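Side-chain contacts in beta-lactamase (Klebsiella pneumoniae, PDB 6KBY), which probably hydrolyses beta-lactams to substituted beta-amino acids as a class C enzyme, and here holds adenosine monophosphate covalently in its active site: residues A[66-71]-A[215-220]; A[219-222]-A[227-230]; A[322-327]-A[353-358]. All coordinates share one frame; numbering follows the deposited sequence.

Contact 1 of 3, residues A[66-71]-A[215-220]; sequences LFEVGS and PVHVNM. With AMP (adenosine monophosphate), chain B.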
loop_
_atom_site.group_PDB
_atom_site.type_symbol
_atom_site.label_atom_id
_atom_site.label_comp_id
_atom_site.label_asym_id
_atom_site.label_seq_id
_atom_site.Cartn_x
_atom_site.Cartn_y
_atom_site.Cartn_z
ATOM N N LEU A 66 -3.104 16.324 -0.775
ATOM C CA LEU A 66 -2.834 15.056 -1.431
ATOM C C LEU A 66 -1.346 14.753 -1.334
ATOM O O LEU A 66 -0.505 15.606 -1.653
ATOM C CB LEU A 66 -3.238 15.126 -2.905
ATOM C CG LEU A 66 -4.723 15.374 -3.161
ATOM C CD1 LEU A 66 -4.948 15.853 -4.584
ATOM C CD2 LEU A 66 -5.525 14.115 -2.894
ATOM N N PHE A 67 -1.030 13.535 -0.899
ATOM C CA PHE A 67 0.332 13.037 -0.853
ATOM C C PHE A 67 0.459 11.859 -1.810
ATOM O O PHE A 67 -0.482 11.079 -1.982
ATOM C CB PHE A 67 0.694 12.517 0.551
ATOM C CG PHE A 67 0.744 13.575 1.629
ATOM C CD1 PHE A 67 -0.417 14.041 2.235
ATOM C CD2 PHE A 67 1.964 14.052 2.084
ATOM C CE1 PHE A 67 -0.357 14.991 3.249
ATOM C CE2 PHE A 67 2.030 15.002 3.093
ATOM C CZ PHE A 67 0.868 15.469 3.678
ATOM N N GLU A 68 1.634 11.720 -2.418
ATOM C CA GLU A 68 1.974 10.470 -3.080
ATOM C C GLU A 68 2.187 9.401 -2.023
ATOM O O GLU A 68 2.827 9.644 -0.995
ATOM C CB GLU A 68 3.259 10.634 -3.888
ATOM C CG GLU A 68 3.114 11.647 -5.005
ATOM C CD GLU A 68 4.412 12.007 -5.706
ATOM O OE1 GLU A 68 5.465 11.395 -5.428
ATOM O OE2 GLU A 68 4.372 12.926 -6.548
ATOM N N VAL A 69 1.662 8.206 -2.278
ATOM C CA VAL A 69 1.826 7.109 -1.340
ATOM C C VAL A 69 2.626 5.948 -1.902
ATOM O O VAL A 69 2.801 4.940 -1.206
ATOM C CB VAL A 69 0.485 6.647 -0.740
ATOM C CG1 VAL A 69 -0.157 7.808 0.008
ATOM C CG2 VAL A 69 -0.444 6.116 -1.820
ATOM N N GLY A 70 3.164 6.071 -3.116
ATOM C CA GLY A 70 4.038 5.038 -3.637
ATOM C C GLY A 70 3.424 3.658 -3.509
ATOM O O GLY A 70 2.295 3.451 -3.950
ATOM N N SER A 71 4.101 2.720 -2.836
ATOM C CA SER A 71 3.644 1.327 -2.804
ATOM C C SER A 71 2.395 1.062 -1.980
ATOM O O SER A 71 1.901 -0.072 -2.031
ATOM C CB SER A 71 4.749 0.401 -2.330
ATOM O OG SER A 71 5.797 0.426 -3.269
ATOM N N PRO A 215 11.954 20.079 -4.996
ATOM C CA PRO A 215 10.536 19.697 -5.086
ATOM C C PRO A 215 10.289 18.813 -6.301
ATOM O O PRO A 215 10.640 19.174 -7.429
ATOM C CB PRO A 215 9.813 21.044 -5.211
ATOM C CG PRO A 215 10.846 21.975 -5.805
ATOM C CD PRO A 215 12.178 21.508 -5.287
ATOM N N VAL A 216 9.686 17.644 -6.066
ATOM C CA VAL A 216 9.472 16.658 -7.119
ATOM C C VAL A 216 8.089 16.031 -6.999
ATOM O O VAL A 216 7.524 15.903 -5.905
ATOM C CB VAL A 216 10.557 15.553 -7.137
ATOM C CG1 VAL A 216 11.912 16.129 -7.544
ATOM C CG2 VAL A 216 10.645 14.870 -5.784
ATOM N N HIS A 217 7.552 15.634 -8.152
ATOM C CA HIS A 217 6.386 14.775 -8.261
ATOM C C HIS A 217 6.768 13.528 -9.043
ATOM O O HIS A 217 7.604 13.575 -9.953
ATOM C CB HIS A 217 5.240 15.489 -8.969
ATOM C CG HIS A 217 4.459 16.405 -8.080
ATOM N ND1 HIS A 217 3.737 17.474 -8.563
ATOM C CD2 HIS A 217 4.267 16.397 -6.738
ATOM C CE1 HIS A 217 3.141 18.091 -7.558
ATOM N NE2 HIS A 217 3.445 17.455 -6.440
ATOM N N VAL A 218 6.142 12.408 -8.679
ATOM C CA VAL A 218 6.506 11.122 -9.260
ATOM C C VAL A 218 6.192 11.091 -10.752
ATOM O O VAL A 218 5.163 11.605 -11.207
ATOM C CB VAL A 218 5.810 9.978 -8.500
ATOM C CG1 VAL A 218 4.295 10.089 -8.604
ATOM C CG2 VAL A 218 6.290 8.626 -8.998
ATOM N N ASN A 219 7.092 10.478 -11.521
ATOM C CA ASN A 219 6.913 10.310 -12.958
ATOM C C ASN A 219 6.252 8.963 -13.206
ATOM O O ASN A 219 6.777 7.926 -12.790
ATOM C CB ASN A 219 8.260 10.371 -13.676
ATOM C CG ASN A 219 8.116 10.335 -15.182
ATOM O OD1 ASN A 219 7.169 10.895 -15.739
ATOM N ND2 ASN A 219 9.049 9.667 -15.854
ATOM N N MET A 220 5.106 8.979 -13.874
ATOM C CA MET A 220 4.316 7.775 -14.081
ATOM C C MET A 220 4.727 7.100 -15.385
ATOM O O MET A 220 4.568 7.676 -16.467
ATOM C CB MET A 220 2.833 8.135 -14.115
ATOM C CG MET A 220 2.325 8.743 -12.820
ATOM S SD MET A 220 2.689 7.717 -11.370
ATOM C CE MET A 220 2.048 6.138 -11.902
HETATM P P AMP B . 7.145 1.075 -2.836
HETATM O O1P AMP B . 6.871 2.457 -2.329
HETATM O O2P AMP B . 7.826 0.095 -1.920
HETATM O "O5'" AMP B . 7.912 1.148 -4.225
HETATM C "C5'" AMP B . 7.458 2.019 -5.251
HETATM C "C4'" AMP B . 8.389 3.187 -5.445
HETATM O "O4'" AMP B . 9.643 2.729 -6.019
HETATM C "C3'" AMP B . 7.899 4.254 -6.415
HETATM O "O3'" AMP B . 7.006 5.177 -5.820
HETATM C "C2'" AMP B . 9.192 4.876 -6.919
HETATM O "O2'" AMP B . 9.728 5.774 -5.956
HETATM C "C1'" AMP B . 10.098 3.649 -6.991
HETATM N N9 AMP B . 10.023 2.992 -8.310
HETATM C C8 AMP B . 9.478 1.780 -8.559
HETATM N N7 AMP B . 9.572 1.463 -9.877
HETATM C C5 AMP B . 10.186 2.495 -10.490
HETATM C C6 AMP B . 10.598 2.811 -11.875
HETATM N N6 AMP B . 10.361 1.943 -12.885
HETATM N N1 AMP B . 11.212 3.999 -12.095
HETATM C C2 AMP B . 11.450 4.871 -11.096
HETATM N N3 AMP B . 11.102 4.647 -9.813
HETATM C C4 AMP B . 10.481 3.498 -9.455
HETATM O O HOH W 1 7.818 12.857 -5.496
#
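Glu68 reaches from strand 67-68 to the backbone of the chain leaving strand 215-216; it lies in the segment that runs on to Ser71, the serine bonded to AMP in the class C beta-lactamase fold. With chi1 at -63° and the rest of the chain stretched out, the carboxylate is carried to Val218 N. That N-H bonds to Glu68 OE2 at 2.8 Å and is nearly straight (163°), coming from the syn side but 33° out of the carboxylate plane. Val218 then leans on the same group: its CB lies 3.4 Å from Glu68 OE1, and its CG1 packs on CD. His217 contributes its CA, 3.2 Å from Glu68 OE2, and its ring passes obliquely by the same oxygen. Both oxygens have further partners: OE2 bonds Tyr205 OH, OE1 bonds Thr325 OG1. His217 NE2 bonds Ala206 O, and its ring is stacked with those of Tyr205 and Trp207. A water donates to Glu68 OE1 and, weakly, to Val216 O. The buried carboxylate is thus held from several sides. Further along, Ser71 N donates to AMP O1P at 2.8 Å. Ser71 OG is bonded covalently to AMP P at 1.6 Å.

Contact 2 of 3, residues A[219-222]-A[227-230]; sequences NMEI and AYGI. With AMP (adenosine monophosphate), chain B.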
loop_
_atom_site.group_PDB
_atom_site.type_symbol
_atom_site.label_atom_id
_atom_site.label_comp_id
_atom_site.label_asym_id
_atom_site.label_seq_id
_atom_site.Cartn_x
_atom_site.Cartn_y
_atom_site.Cartn_z
ATOM N N ASN A 219 7.092 10.478 -11.521
ATOM C CA ASN A 219 6.913 10.310 -12.958
ATOM C C ASN A 219 6.252 8.963 -13.206
ATOM O O ASN A 219 6.777 7.926 -12.790
ATOM C CB ASN A 219 8.260 10.371 -13.676
ATOM C CG ASN A 219 8.116 10.335 -15.182
ATOM O OD1 ASN A 219 7.169 10.895 -15.739
ATOM N ND2 ASN A 219 9.049 9.667 -15.854
ATOM N N MET A 220 5.106 8.979 -13.874
ATOM C CA MET A 220 4.316 7.775 -14.081
ATOM C C MET A 220 4.727 7.100 -15.385
ATOM O O MET A 220 4.568 7.676 -16.467
ATOM C CB MET A 220 2.833 8.135 -14.115
ATOM C CG MET A 220 2.325 8.743 -12.820
ATOM S SD MET A 220 2.689 7.717 -11.370
ATOM C CE MET A 220 2.048 6.138 -11.902
ATOM N N GLU A 221 5.236 5.877 -15.282
ATOM C CA GLU A 221 5.706 5.100 -16.420
ATOM C C GLU A 221 4.879 3.815 -16.547
ATOM O O GLU A 221 3.881 3.629 -15.848
ATOM C CB GLU A 221 7.213 4.876 -16.298
ATOM C CG GLU A 221 7.996 6.185 -16.263
ATOM C CD GLU A 221 9.494 5.973 -16.272
ATOM O OE1 GLU A 221 9.980 5.103 -15.518
ATOM O OE2 GLU A 221 10.186 6.672 -17.044
ATOM N N ILE A 222 5.302 2.920 -17.445
ATOM C CA ILE A 222 4.449 1.795 -17.820
ATOM C C ILE A 222 4.179 0.881 -16.624
ATOM O O ILE A 222 5.083 0.557 -15.840
ATOM C CB ILE A 222 5.042 1.040 -19.022
ATOM C CG1 ILE A 222 4.025 0.039 -19.570
ATOM C CG2 ILE A 222 6.352 0.355 -18.645
ATOM C CD1 ILE A 222 4.444 -0.590 -20.871
ATOM N N ALA A 227 1.670 -0.075 -9.426
ATOM C CA ALA A 227 2.714 -0.253 -8.427
ATOM C C ALA A 227 2.906 0.949 -7.518
ATOM O O ALA A 227 3.285 0.767 -6.355
ATOM C CB ALA A 227 4.043 -0.597 -9.106
ATOM N N TYR A 228 2.661 2.168 -8.017
ATOM C CA TYR A 228 3.046 3.345 -7.229
ATOM C C TYR A 228 2.263 4.609 -7.575
ATOM O O TYR A 228 2.729 5.689 -7.204
ATOM C CB TYR A 228 4.563 3.613 -7.358
ATOM C CG TYR A 228 5.054 3.753 -8.797
ATOM C CD1 TYR A 228 4.852 4.929 -9.526
ATOM C CD2 TYR A 228 5.704 2.701 -9.433
ATOM C CE1 TYR A 228 5.287 5.052 -10.856
ATOM C CE2 TYR A 228 6.151 2.817 -10.757
ATOM C CZ TYR A 228 5.931 3.994 -11.471
ATOM O OH TYR A 228 6.347 4.122 -12.789
ATOM N N GLY A 229 1.103 4.537 -8.218
ATOM C CA GLY A 229 0.493 5.731 -8.778
ATOM C C GLY A 229 -0.449 6.557 -7.916
ATOM O O GLY A 229 -0.812 7.655 -8.345
ATOM N N ILE A 230 -0.861 6.098 -6.736
ATOM C CA ILE A 230 -1.944 6.763 -6.008
ATOM C C ILE A 230 -1.461 8.049 -5.344
ATOM O O ILE A 230 -0.407 8.076 -4.688
ATOM C CB ILE A 230 -2.570 5.810 -4.976
ATOM C CG1 ILE A 230 -3.280 4.640 -5.670
ATOM C CG2 ILE A 230 -3.512 6.560 -4.042
ATOM C CD1 ILE A 230 -4.625 4.986 -6.291
HETATM P P AMP B . 7.145 1.075 -2.836
HETATM O O1P AMP B . 6.871 2.457 -2.329
HETATM O O2P AMP B . 7.826 0.095 -1.920
HETATM O "O5'" AMP B . 7.912 1.148 -4.225
HETATM C "C5'" AMP B . 7.458 2.019 -5.251
HETATM C "C4'" AMP B . 8.389 3.187 -5.445
HETATM O "O4'" AMP B . 9.643 2.729 -6.019
HETATM C "C3'" AMP B . 7.899 4.254 -6.415
HETATM O "O3'" AMP B . 7.006 5.177 -5.820
HETATM C "C2'" AMP B . 9.192 4.876 -6.919
HETATM O "O2'" AMP B . 9.728 5.774 -5.956
HETATM C "C1'" AMP B . 10.098 3.649 -6.991
HETATM N N9 AMP B . 10.023 2.992 -8.310
HETATM C C8 AMP B . 9.478 1.780 -8.559
HETATM N N7 AMP B . 9.572 1.463 -9.877
HETATM C C5 AMP B . 10.186 2.495 -10.490
HETATM C C6 AMP B . 10.598 2.811 -11.875
HETATM N N6 AMP B . 10.361 1.943 -12.885
HETATM N N1 AMP B . 11.212 3.999 -12.095
HETATM C C2 AMP B . 11.450 4.871 -11.096
HETATM N N3 AMP B . 11.102 4.647 -9.813
HETATM C C4 AMP B . 10.481 3.498 -9.455
HETATM O O HOH W 2 6.953 1.863 -14.255
#
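Tyr228 meets the chain of Met220 and Glu221 where the loop between strand 215-216 and helix 224-228 folds back on the helix; this is the part of the class C fold usually called the omega loop, and Met220 and Tyr228 make a Met-aromatic contact. At the start of the second segment, Ala227 O accepts a hydrogen bond from Lys74 NZ. At Tyr228, a chi1 of 55° sets the ring between Met220 and the nucleotide. Its hydroxyl is gripped at the far end: Glu221 N donates to Tyr228 OH at 3.2 Å, approaching near the ring plane with an angle of 152°, and a water 2.8 Å from OH is bound in turn to Ile222 O. These two partners fix the position of the phenol oxygen. The ring atoms serve different neighbours. Tyr228 CE1 takes Met220 CE at 3.6 Å, while Met220 SD stands obliquely to the ring, 4.9 Å from its centroid; the methionine doubles back at its last two torsions and runs counter to the tyrosine. Tyr228 CE2 instead approaches the adenine, 3.8 Å from AMP N7, and Tyr228 CB lies 3.3 Å from AMP O3' of the ribose. Glu221 OE1 comes no nearer the base than 3.8 Å, at AMP N1. Gly229 follows; it has no side chain, and Met220 CE lies 3.5 Å from Gly229 CA.

Contact 3 of 3, residues A[322-327]-A[353-358]; sequences TGSTNG and DQRVTV. With AMP (adenosine monophosphate), chain B.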
loop_
_atom_site.group_PDB
_atom_site.type_symbol
_atom_site.label_atom_id
_atom_site.label_comp_id
_atom_site.label_asym_id
_atom_site.label_seq_id
_atom_site.Cartn_x
_atom_site.Cartn_y
_atom_site.Cartn_z
ATOM N N THR A 322 4.197 -0.275 3.720
ATOM C CA THR A 322 4.964 0.936 3.482
ATOM C C THR A 322 4.786 1.407 2.041
ATOM O O THR A 322 4.489 0.626 1.131
ATOM C CB THR A 322 6.452 0.678 3.722
ATOM O OG1 THR A 322 6.853 -0.467 2.963
ATOM C CG2 THR A 322 6.752 0.448 5.206
ATOM N N GLY A 323 5.022 2.699 1.833
ATOM C CA GLY A 323 5.076 3.219 0.482
ATOM C C GLY A 323 5.941 4.455 0.397
ATOM O O GLY A 323 5.933 5.285 1.313
ATOM N N SER A 324 6.688 4.594 -0.697
ATOM C CA SER A 324 7.546 5.757 -0.862
ATOM C C SER A 324 7.622 6.130 -2.332
ATOM O O SER A 324 7.384 5.305 -3.211
ATOM C CB SER A 324 8.979 5.502 -0.375
ATOM O OG SER A 324 9.002 4.862 0.892
ATOM N N THR A 325 7.961 7.389 -2.582
ATOM C CA THR A 325 8.471 7.844 -3.869
ATOM C C THR A 325 9.736 8.645 -3.586
ATOM O O THR A 325 10.152 8.791 -2.434
ATOM C CB THR A 325 7.455 8.707 -4.626
ATOM O OG1 THR A 325 7.239 9.909 -3.884
ATOM C CG2 THR A 325 6.125 7.978 -4.825
ATOM N N ASN A 326 10.361 9.188 -4.635
ATOM C CA ASN A 326 11.563 9.986 -4.403
ATOM C C ASN A 326 11.292 11.148 -3.464
ATOM O O ASN A 326 12.207 11.608 -2.771
ATOM C CB ASN A 326 12.130 10.511 -5.721
ATOM C CG ASN A 326 12.825 9.440 -6.523
ATOM O OD1 ASN A 326 13.087 8.352 -6.024
ATOM N ND2 ASN A 326 13.145 9.751 -7.774
ATOM N N GLY A 327 10.059 11.642 -3.430
ATOM C CA GLY A 327 9.758 12.787 -2.601
ATOM C C GLY A 327 8.853 12.553 -1.406
ATOM O O GLY A 327 8.579 13.505 -0.678
ATOM N N ASP A 353 12.256 2.391 9.174
ATOM C CA ASP A 353 12.331 2.046 10.593
ATOM C C ASP A 353 11.693 3.125 11.463
ATOM O O ASP A 353 11.053 2.819 12.472
ATOM C CB ASP A 353 13.781 1.797 11.014
ATOM C CG ASP A 353 14.600 3.063 11.040
ATOM O OD1 ASP A 353 14.799 3.648 9.963
ATOM O OD2 ASP A 353 15.034 3.482 12.135
ATOM N N GLN A 354 11.848 4.395 11.080
ATOM C CA GLN A 354 11.228 5.471 11.845
ATOM C C GLN A 354 9.713 5.478 11.683
ATOM O O GLN A 354 8.986 5.714 12.656
ATOM C CB GLN A 354 11.812 6.815 11.428
ATOM C CG GLN A 354 13.281 6.960 11.739
ATOM C CD GLN A 354 13.778 8.322 11.350
ATOM O OE1 GLN A 354 13.656 9.275 12.113
ATOM N NE2 GLN A 354 14.311 8.431 10.146
ATOM N N ARG A 355 9.216 5.247 10.462
ATOM C CA ARG A 355 7.769 5.177 10.260
ATOM C C ARG A 355 7.163 4.102 11.146
ATOM O O ARG A 355 6.162 4.326 11.841
ATOM C CB ARG A 355 7.452 4.838 8.800
ATOM C CG ARG A 355 8.111 5.739 7.788
ATOM C CD ARG A 355 7.732 5.370 6.366
ATOM N NE ARG A 355 8.732 5.873 5.433
ATOM C CZ ARG A 355 8.729 5.626 4.124
ATOM N NH1 ARG A 355 7.759 4.897 3.580
ATOM N NH2 ARG A 355 9.705 6.110 3.363
ATOM N N VAL A 356 7.763 2.915 11.118
ATOM C CA VAL A 356 7.232 1.772 11.845
ATOM C C VAL A 356 7.306 2.003 13.348
ATOM O O VAL A 356 6.367 1.687 14.089
ATOM C CB VAL A 356 8.021 0.522 11.421
ATOM C CG1 VAL A 356 7.712 -0.634 12.344
ATOM C CG2 VAL A 356 7.742 0.187 9.956
ATOM N N THR A 357 8.424 2.555 13.820
ATOM C CA THR A 357 8.594 2.782 15.252
ATOM C C THR A 357 7.571 3.786 15.777
ATOM O O THR A 357 6.949 3.577 16.827
ATOM C CB THR A 357 10.028 3.246 15.530
ATOM O OG1 THR A 357 10.949 2.214 15.155
ATOM C CG2 THR A 357 10.207 3.576 17.009
ATOM N N VAL A 358 7.389 4.895 15.059
ATOM C CA VAL A 358 6.405 5.891 15.473
ATOM C C VAL A 358 5.003 5.291 15.491
ATOM O O VAL A 358 4.244 5.471 16.451
ATOM C CB VAL A 358 6.502 7.139 14.579
ATOM C CG1 VAL A 358 5.308 8.047 14.795
ATOM C CG2 VAL A 358 7.797 7.890 14.863
HETATM P P AMP B . 7.145 1.075 -2.836
HETATM O O1P AMP B . 6.871 2.457 -2.329
HETATM O O2P AMP B . 7.826 0.095 -1.920
HETATM O "O5'" AMP B . 7.912 1.148 -4.225
HETATM C "C5'" AMP B . 7.458 2.019 -5.251
HETATM C "C4'" AMP B . 8.389 3.187 -5.445
HETATM O "O4'" AMP B . 9.643 2.729 -6.019
HETATM C "C3'" AMP B . 7.899 4.254 -6.415
HETATM O "O3'" AMP B . 7.006 5.177 -5.820
HETATM C "C2'" AMP B . 9.192 4.876 -6.919
HETATM O "O2'" AMP B . 9.728 5.774 -5.956
HETATM C "C1'" AMP B . 10.098 3.649 -6.991
HETATM N N9 AMP B . 10.023 2.992 -8.310
HETATM C C8 AMP B . 9.478 1.780 -8.559
HETATM N N7 AMP B . 9.572 1.463 -9.877
HETATM C C5 AMP B . 10.186 2.495 -10.490
HETATM C C6 AMP B . 10.598 2.811 -11.875
HETATM N N6 AMP B . 10.361 1.943 -12.885
HETATM N N1 AMP B . 11.212 3.999 -12.095
HETATM C C2 AMP B . 11.450 4.871 -11.096
HETATM N N3 AMP B . 11.102 4.647 -9.813
HETATM C C4 AMP B . 10.481 3.498 -9.455
#
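Ser324 OG is gripped by both terminal nitrogens of Arg355, which joins strand 317-325 of the large antiparallel sheet to helix 352-364. NH2 donates at 2.9 Å and NH1 at 3.0 Å to this one oxygen, Ser324 OG, which lies within 5° of the guanidinium plane, an end-on fork whose two angles (147° and 141°) are bent because they share a target. The arginine side chain, straight as far as NE, carries the guanidinium to the strand across a separation of 10.4 Å between segment axes. The guanidinium is held elsewhere too: NH2 bonds Tyr350 O, NH1 bonds Ala330 O, and the Tyr350 ring adds a cation-pi contact. Gly323 O lies 2.9 Å from Arg355 NH1, and Thr322 CB lies more loosely beside the same nitrogen. Thr322 and Gly323 fit the end of a K(T/S)G-type motif, on a strand that lines the AMP pocket; Arg355 meets it from the helix side. Ser324 N donates to AMP O1P at 2.7 Å, consistent with the oxyanion-hole role of the equivalent amide in class C enzymes. The ribose is held as well: AMP O3' donates to Ser324 O at 2.6 Å, and Thr325 CG2 lies 3.1 Å from AMP O3'.

In the fold
From the N terminus, contact 1 opens at strand 67-68 and closes 143 largely helical and loop residues later, on strand 215-216 and the chain just beyond it. Contact 2 starts on that same stretch, sharing Asn219 and Met220, and closes a much shorter turn through helix 224-228. Contact 3 follows in series, spanning strands 328-335 and 340-346 to join strand 317-325 to helix 352-364. None encloses or crosses another. A probable hydrogen bond from Val69 N to Ile230 O joins contacts 1 and 2. Contacts 1 and 3 touch where Thr325 meets Gly70 and Gly327 meets Val216, tying sheet to loop region; contacts 2 and 3 do not touch. All three reach AMP.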